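Long-range contact in 6-phosphogluconolactonase (Leishmania braziliensis, PDB 3CSS), which probably hydrolyses 6-phosphogluconolactone to 6-phosphogluconate, the second step of the oxidative pentose phosphate pathway: residues R77-S89 and S106-D118. Numbering follows the deposited sequence. Where two conformers were deposited one is given.
Sequences RLLSEDDEQSNFS and SIDRRAALATSKD
Arg109 pushes its guanidinium into the loop that joins strand 69-77 to helix 87-96, a strand-to-helix connection of the Rossmann-like alpha/beta fold, and shows how one buried arginine can tie two loops together. Arg109 NH1 donates to Leu79 O (3.1 Å), which lies in the guanidinium plane, while Arg109 NE turns back to Ile107 O of its own loop (3.0 Å). Glu81 crosses the group at about a right angle and lays CG over one face, 3.6 Å from Arg109 NE. Its carboxylate is turned 70° from the guanidinium, and a water mediates: it donates to Glu81 OE1 and accepts from Arg109 NH2 and Ile107 N. NH2 also forms a salt bridge with Glu76, whose carboxylate receives Asn87 N and Phe88 N at the start of helix 87-96, so this acid probably sets both the arginine and the helix end. Farther along, Leu78 packs CD1 on Ala112 CB (3.6 Å), Leu113 CD2 lies against the Leu79-Ser80 peptide and Leu78 O, and Leu79 CD2 meets Lys117 CE. Helix 123-140 backs the Leu78-Ala112 pair through Ala126 and Val129. Ser116 OG, set between its backbone N and carbonyl carbon (chi1 64°), reaches the inverse gamma turn centred on Leu78 and donates in the carbonyl plane to Leu78 O, 2.6 Å away.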
ATOM      1  N   ARG A  77      -2.906  10.287  -2.646  1.00 24.20           N
ATOM      2  CA  ARG A  77      -2.700  11.549  -3.332  1.00 24.59           C
ATOM      3  C   ARG A  77      -3.434  12.648  -2.576  1.00 24.85           C
ATOM      4  O   ARG A  77      -4.636  12.510  -2.295  1.00 24.92           O
ATOM      5  CB  ARG A  77      -3.262  11.448  -4.754  1.00 25.12           C
ATOM      6  CG  ARG A  77      -2.552  10.465  -5.653  1.00 25.21           C
ATOM      7  CD  ARG A  77      -3.078   9.032  -5.517  1.00 26.16           C
ATOM      8  NE  ARG A  77      -2.442   8.105  -6.457  1.00 25.59           N
ATOM      9  CZ  ARG A  77      -2.867   7.822  -7.684  1.00 26.02           C
ATOM     10  NH1 ARG A  77      -3.937   8.406  -8.192  1.00 26.86           N
ATOM     11  NH2 ARG A  77      -2.185   6.943  -8.434  1.00 27.14           N
ATOM     12  N   LEU A  78      -2.757  13.761  -2.284  1.00 24.39           N
ATOM     13  CA  LEU A  78      -3.366  14.830  -1.477  1.00 24.84           C
ATOM     14  C   LEU A  78      -4.267  15.714  -2.327  1.00 25.57           C
ATOM     15  O   LEU A  78      -3.989  16.898  -2.587  1.00 25.85           O
ATOM     16  CB  LEU A  78      -2.306  15.624  -0.727  1.00 25.01           C
ATOM     17  CG  LEU A  78      -1.505  14.751   0.250  1.00 25.45           C
ATOM     18  CD1 LEU A  78      -0.453  15.567   0.982  1.00 26.01           C
ATOM     19  CD2 LEU A  78      -2.432  14.022   1.233  1.00 27.72           C
ATOM     20  N   LEU A  79      -5.348  15.080  -2.771  1.00 26.87           N
ATOM     21  CA  LEU A  79      -6.443  15.708  -3.489  1.00 27.59           C
ATOM     22  C   LEU A  79      -7.710  15.511  -2.637  1.00 28.30           C
ATOM     23  O   LEU A  79      -7.703  14.752  -1.671  1.00 28.16           O
ATOM     24  CB  LEU A  79      -6.590  15.040  -4.864  1.00 27.48           C
ATOM     25  CG  LEU A  79      -5.353  15.090  -5.775  1.00 27.79           C
ATOM     26  CD1 LEU A  79      -5.382  13.986  -6.820  1.00 28.30           C
ATOM     27  CD2 LEU A  79      -5.197  16.459  -6.439  1.00 28.18           C
ATOM     28  N   SER A  80      -8.792  16.197  -2.981  1.00 29.33           N
ATOM     29  CA  SER A  80     -10.058  16.004  -2.268  1.00 29.98           C
ATOM     30  C   SER A  80     -10.518  14.536  -2.368  1.00 30.15           C
ATOM     31  O   SER A  80     -10.172  13.833  -3.321  1.00 30.28           O
ATOM     32  CB  SER A  80     -11.142  16.982  -2.774  1.00 30.69           C
ATOM     33  OG  SER A  80     -11.693  16.576  -4.020  1.00 31.53           O
ATOM     34  N   GLU A  81     -11.261  14.073  -1.365  1.00 30.93           N
ATOM     35  CA  GLU A  81     -11.864  12.728  -1.378  1.00 31.48           C
ATOM     36  C   GLU A  81     -12.783  12.479  -2.587  1.00 31.48           C
ATOM     37  O   GLU A  81     -12.923  11.336  -3.032  1.00 31.92           O
ATOM     38  CB  GLU A  81     -12.661  12.472  -0.087  1.00 31.49           C
ATOM     39  CG  GLU A  81     -11.800  12.335   1.161  1.00 32.93           C
ATOM     40  CD  GLU A  81     -12.567  11.828   2.378  1.00 34.32           C
ATOM     41  OE1 GLU A  81     -11.953  11.110   3.205  1.00 34.46           O
ATOM     42  OE2 GLU A  81     -13.770  12.147   2.511  1.00 34.58           O
ATOM     43  N   ASP A  82     -13.418  13.527  -3.112  1.00 31.47           N
ATOM     44  CA  ASP A  82     -14.268  13.363  -4.304  1.00 31.55           C
ATOM     45  C   ASP A  82     -13.504  13.553  -5.634  1.00 30.99           C
ATOM     46  O   ASP A  82     -14.098  13.426  -6.712  1.00 31.29           O
ATOM     47  CB  ASP A  82     -15.564  14.219  -4.234  1.00 32.18           C
ATOM     48  CG  ASP A  82     -15.320  15.663  -3.840  1.00 33.12           C
ATOM     49  OD1 ASP A  82     -14.147  16.062  -3.683  1.00 36.51           O
ATOM     50  OD2 ASP A  82     -16.320  16.406  -3.684  1.00 36.74           O
ATOM     51  N   ASP A  83     -12.197  13.831  -5.559  1.00 30.12           N
ATOM     52  CA  ASP A  83     -11.352  13.927  -6.749  1.00 29.14           C
ATOM     53  C   ASP A  83     -11.149  12.514  -7.260  1.00 28.80           C
ATOM     54  O   ASP A  83     -10.780  11.620  -6.505  1.00 26.62           O
ATOM     55  CB  ASP A  83     -10.002  14.595  -6.438  1.00 29.44           C
ATOM     56  CG  ASP A  83      -9.232  15.003  -7.698  1.00 29.65           C
ATOM     57  OD1 ASP A  83      -8.994  14.149  -8.585  1.00 29.91           O
ATOM     58  OD2 ASP A  83      -8.849  16.194  -7.794  1.00 32.18           O
ATOM     59  N   GLU A  84     -11.394  12.323  -8.551  1.00 28.28           N
ATOM     60  CA  GLU A  84     -11.368  10.990  -9.149  0.50 28.11           C
ATOM     61  C   GLU A  84      -9.962  10.365  -9.136  1.00 27.66           C
ATOM     62  O   GLU A  84      -9.813   9.143  -9.194  1.00 26.94           O
ATOM     63  CB  GLU A  84     -11.942  11.046 -10.572  0.50 28.47           C
ATOM     64  CG  GLU A  84     -12.020   9.702 -11.260  0.50 29.37           C
ATOM     65  CD  GLU A  84     -13.152   9.603 -12.260  0.50 29.42           C
ATOM     66  OE1 GLU A  84     -13.990  10.537 -12.341  0.50 28.90           O
ATOM     67  OE2 GLU A  84     -13.204   8.570 -12.963  0.50 30.53           O
ATOM     68  N   GLN A  85      -8.931  11.197  -9.033  1.00 27.15           N
ATOM     69  CA  GLN A  85      -7.559  10.703  -8.939  1.00 27.17           C
ATOM     70  C   GLN A  85      -7.075  10.468  -7.497  1.00 26.15           C
ATOM     71  O   GLN A  85      -5.893  10.169  -7.284  1.00 25.82           O
ATOM     72  CB  GLN A  85      -6.612  11.650  -9.677  1.00 27.82           C
ATOM     73  CG  GLN A  85      -6.690  11.486 -11.186  1.00 30.95           C
ATOM     74  CD  GLN A  85      -5.593  12.242 -11.890  1.00 34.45           C
ATOM     75  OE1 GLN A  85      -5.660  13.462 -12.023  1.00 35.80           O
ATOM     76  NE2 GLN A  85      -4.561  11.519 -12.334  1.00 36.27           N
ATOM     77  N   SER A  86      -7.969  10.581  -6.515  1.00 25.08           N
ATOM     78  CA  SER A  86      -7.649  10.112  -5.166  1.00 24.53           C
ATOM     79  C   SER A  86      -7.881   8.596  -5.073  1.00 24.45           C
ATOM     80  O   SER A  86      -8.796   8.046  -5.706  1.00 22.59           O
ATOM     81  CB  SER A  86      -8.461  10.841  -4.093  1.00 24.46           C
ATOM     82  OG  SER A  86      -9.775  10.365  -4.051  1.00 25.73           O
ATOM     83  N   ASN A  87      -7.058   7.942  -4.258  1.00 23.60           N
ATOM     84  CA  ASN A  87      -7.211   6.505  -4.003  1.00 23.83           C
ATOM     85  C   ASN A  87      -8.508   6.242  -3.232  1.00 23.52           C
ATOM     86  O   ASN A  87      -9.158   5.225  -3.443  1.00 23.76           O
ATOM     87  CB  ASN A  87      -6.001   5.914  -3.268  1.00 23.49           C
ATOM     88  CG  ASN A  87      -4.725   5.949  -4.098  1.00 22.89           C
ATOM     89  OD1 ASN A  87      -4.770   5.903  -5.332  1.00 25.05           O
ATOM     90  ND2 ASN A  87      -3.585   5.976  -3.422  1.00 24.19           N
ATOM     91  N   PHE A  88      -8.882   7.178  -2.369  1.00 23.97           N
ATOM     92  CA  PHE A  88     -10.124   7.069  -1.624  1.00 23.75           C
ATOM     93  C   PHE A  88     -11.338   7.002  -2.543  1.00 23.13           C
ATOM     94  O   PHE A  88     -12.226   6.185  -2.351  1.00 24.20           O
ATOM     95  CB  PHE A  88     -10.263   8.229  -0.657  1.00 24.04           C
ATOM     96  CG  PHE A  88     -11.494   8.148   0.185  1.00 26.73           C
ATOM     97  CD1 PHE A  88     -11.531   7.311   1.292  1.00 28.82           C
ATOM     98  CD2 PHE A  88     -12.622   8.866  -0.155  1.00 30.17           C
ATOM     99  CE1 PHE A  88     -12.691   7.235   2.086  1.00 30.31           C
ATOM    100  CE2 PHE A  88     -13.790   8.787   0.621  1.00 31.57           C
ATOM    101  CZ  PHE A  88     -13.811   7.961   1.744  1.00 30.94           C
ATOM    102  N   SER A  89     -11.367   7.862  -3.546  1.00 22.86           N
ATOM    103  CA  SER A  89     -12.447   7.846  -4.526  1.00 23.03           C
ATOM    104  C   SER A  89     -12.528   6.483  -5.206  1.00 22.95           C
ATOM    105  O   SER A  89     -13.591   5.858  -5.266  1.00 22.14           O
ATOM    106  CB  SER A  89     -12.224   8.916  -5.586  1.00 23.20           C
ATOM    107  OG  SER A  89     -13.236   8.840  -6.577  1.00 23.82           O
ATOM    108  N   SER A 106     -10.046   7.345   7.930  1.00 28.92           N
ATOM    109  CA  SER A 106      -9.962   8.397   6.925  1.00 29.71           C
ATOM    110  C   SER A 106      -8.690   9.225   7.075  1.00 29.21           C
ATOM    111  O   SER A 106      -8.144   9.363   8.172  1.00 29.57           O
ATOM    112  CB  SER A 106     -11.187   9.312   7.008  1.00 29.81           C
ATOM    113  OG  SER A 106     -11.237   9.988   8.238  1.00 32.59           O
ATOM    114  N   ILE A 107      -8.235   9.775   5.952  1.00 29.51           N
ATOM    115  CA  ILE A 107      -7.153  10.756   5.923  1.00 29.39           C
ATOM    116  C   ILE A 107      -7.786  12.133   5.746  1.00 29.80           C
ATOM    117  O   ILE A 107      -8.605  12.331   4.849  1.00 30.26           O
ATOM    118  CB  ILE A 107      -6.163  10.510   4.755  1.00 28.94           C
ATOM    119  CG1 ILE A 107      -5.491   9.136   4.894  1.00 28.65           C
ATOM    120  CG2 ILE A 107      -5.096  11.606   4.719  1.00 29.58           C
ATOM    121  CD1 ILE A 107      -4.630   8.726   3.692  1.00 28.85           C
ATOM    122  N   ASP A 108      -7.396  13.072   6.600  1.00 30.44           N
ATOM    123  CA  ASP A 108      -7.821  14.464   6.501  1.00 30.42           C
ATOM    124  C   ASP A 108      -6.824  15.237   5.629  1.00 30.40           C
ATOM    125  O   ASP A 108      -5.714  15.515   6.063  1.00 30.12           O
ATOM    126  CB  ASP A 108      -7.908  15.062   7.911  1.00 31.14           C
ATOM    127  CG  ASP A 108      -8.456  16.462   7.928  1.00 31.53           C
ATOM    128  OD1 ASP A 108      -8.799  17.003   6.853  1.00 32.85           O
ATOM    129  OD2 ASP A 108      -8.544  17.021   9.043  1.00 32.72           O
ATOM    130  N   ARG A 109      -7.217  15.578   4.401  1.00 30.40           N
ATOM    131  CA  ARG A 109      -6.284  16.190   3.431  1.00 30.99           C
ATOM    132  C   ARG A 109      -6.279  17.691   3.397  1.00 31.17           C
ATOM    133  O   ARG A 109      -5.452  18.284   2.716  1.00 31.43           O
ATOM    134  CB  ARG A 109      -6.596  15.764   1.989  1.00 31.69           C
ATOM    135  CG  ARG A 109      -6.749  14.309   1.773  1.00 32.06           C
ATOM    136  CD  ARG A 109      -8.200  13.909   1.750  1.00 31.25           C
ATOM    137  NE  ARG A 109      -8.303  12.464   1.917  1.00 30.24           N
ATOM    138  CZ  ARG A 109      -8.131  11.589   0.936  1.00 26.63           C
ATOM    139  NH1 ARG A 109      -7.857  11.995  -0.289  1.00 26.35           N
ATOM    140  NH2 ARG A 109      -8.223  10.301   1.205  1.00 26.76           N
ATOM    141  N   ARG A 110      -7.205  18.306   4.122  1.00 30.78           N
ATOM    142  CA  ARG A 110      -7.474  19.752   4.068  0.50 31.47           C
ATOM    143  C   ARG A 110      -6.234  20.625   4.190  1.00 31.13           C
ATOM    144  O   ARG A 110      -6.085  21.632   3.509  1.00 32.03           O
ATOM    145  CB  ARG A 110      -8.413  20.141   5.210  0.50 31.60           C
ATOM    146  CG  ARG A 110      -9.890  20.168   4.869  0.50 33.01           C
ATOM    147  CD  ARG A 110     -10.530  21.302   5.634  0.50 33.49           C
ATOM    148  NE  ARG A 110      -9.661  22.474   5.578  0.50 33.83           N
ATOM    149  CZ  ARG A 110      -9.755  23.422   4.656  0.50 34.41           C
ATOM    150  NH1 ARG A 110     -10.706  23.355   3.734  0.50 34.84           N
ATOM    151  NH2 ARG A 110      -8.913  24.443   4.666  0.50 35.07           N
ATOM    152  N   ALA A 111      -5.356  20.261   5.123  1.00 31.42           N
ATOM    153  CA  ALA A 111      -4.148  21.064   5.377  1.00 31.07           C
ATOM    154  C   ALA A 111      -3.215  21.164   4.154  1.00 30.86           C
ATOM    155  O   ALA A 111      -2.404  22.087   4.069  1.00 30.45           O
ATOM    156  CB  ALA A 111      -3.383  20.514   6.581  1.00 31.39           C
ATOM    157  N   ALA A 112      -3.339  20.215   3.222  1.00 30.58           N
ATOM    158  CA  ALA A 112      -2.484  20.142   2.030  1.00 30.39           C
ATOM    159  C   ALA A 112      -3.112  20.674   0.739  1.00 30.63           C
ATOM    160  O   ALA A 112      -2.397  20.948  -0.212  1.00 30.53           O
ATOM    161  CB  ALA A 112      -2.032  18.690   1.808  1.00 30.26           C
ATOM    162  N   LEU A 113      -4.433  20.806   0.685  1.00 30.74           N
ATOM    163  CA  LEU A 113      -5.099  21.063  -0.601  1.00 31.09           C
ATOM    164  C   LEU A 113      -4.684  22.391  -1.276  1.00 31.09           C
ATOM    165  O   LEU A 113      -4.604  22.468  -2.506  1.00 31.29           O
ATOM    166  CB  LEU A 113      -6.626  20.975  -0.457  1.00 31.48           C
ATOM    167  CG  LEU A 113      -7.214  19.600  -0.122  1.00 31.70           C
ATOM    168  CD1 LEU A 113      -8.736  19.698  -0.034  1.00 32.14           C
ATOM    169  CD2 LEU A 113      -6.793  18.559  -1.141  1.00 33.63           C
ATOM    170  N   ALA A 114      -4.396  23.424  -0.489  1.00 31.20           N
ATOM    171  CA  ALA A 114      -3.974  24.711  -1.065  1.00 30.98           C
ATOM    172  C   ALA A 114      -2.581  24.663  -1.737  1.00 30.67           C
ATOM    173  O   ALA A 114      -2.287  25.511  -2.575  1.00 31.15           O
ATOM    174  CB  ALA A 114      -4.027  25.835  -0.004  1.00 31.33           C
ATOM    175  N   THR A 115      -1.741  23.681  -1.388  1.00 29.99           N
ATOM    176  CA  THR A 115      -0.353  23.637  -1.881  1.00 29.38           C
ATOM    177  C   THR A 115       0.135  22.276  -2.442  1.00 29.32           C
ATOM    178  O   THR A 115       1.281  22.170  -2.901  1.00 28.97           O
ATOM    179  CB  THR A 115       0.627  24.092  -0.758  1.00 29.26           C
ATOM    180  OG1 THR A 115       0.556  23.179   0.343  1.00 29.70           O
ATOM    181  CG2 THR A 115       0.300  25.522  -0.273  1.00 28.45           C
ATOM    182  N   SER A 116      -0.716  21.247  -2.428  1.00 29.38           N
ATOM    183  CA  SER A 116      -0.282  19.873  -2.751  1.00 29.44           C
ATOM    184  C   SER A 116       0.145  19.671  -4.212  1.00 29.79           C
ATOM    185  O   SER A 116       0.834  18.708  -4.528  1.00 28.36           O
ATOM    186  CB  SER A 116      -1.374  18.852  -2.368  1.00 29.10           C
ATOM    187  OG  SER A 116      -2.564  19.034  -3.114  1.00 29.18           O
ATOM    188  N   LYS A 117      -0.256  20.575  -5.104  1.00 29.96           N
ATOM    189  CA  LYS A 117       0.175  20.488  -6.503  1.00 30.72           C
ATOM    190  C   LYS A 117       1.457  21.290  -6.779  1.00 30.72           C
ATOM    191  O   LYS A 117       1.955  21.307  -7.903  1.00 30.91           O
ATOM    192  CB  LYS A 117      -0.962  20.907  -7.432  1.00 31.03           C
ATOM    193  CG  LYS A 117      -2.180  19.991  -7.324  1.00 32.19           C
ATOM    194  CD  LYS A 117      -3.223  20.329  -8.373  1.00 34.53           C
ATOM    195  CE  LYS A 117      -4.372  19.334  -8.346  1.00 35.51           C
ATOM    196  NZ  LYS A 117      -5.530  19.806  -9.171  1.00 37.67           N
ATOM    197  N   ASP A 118       2.002  21.927  -5.747  1.00 30.94           N
ATOM    198  CA  ASP A 118       3.234  22.693  -5.879  1.00 31.12           C
ATOM    199  C   ASP A 118       4.371  21.788  -5.470  1.00 30.87           C
ATOM    200  O   ASP A 118       4.498  21.448  -4.301  1.00 30.13           O
ATOM    201  CB  ASP A 118       3.195  23.919  -4.974  1.00 31.03           C
ATOM    202  CG  ASP A 118       4.353  24.880  -5.218  1.00 32.69           C
ATOM    203  OD1 ASP A 118       5.433  24.470  -5.712  1.00 34.30           O
ATOM    204  OD2 ASP A 118       4.178  26.067  -4.892  1.00 33.55           O
TER
HETATM  205  O   HOH W   1      -9.849   9.638   3.459  1.00 32.75           O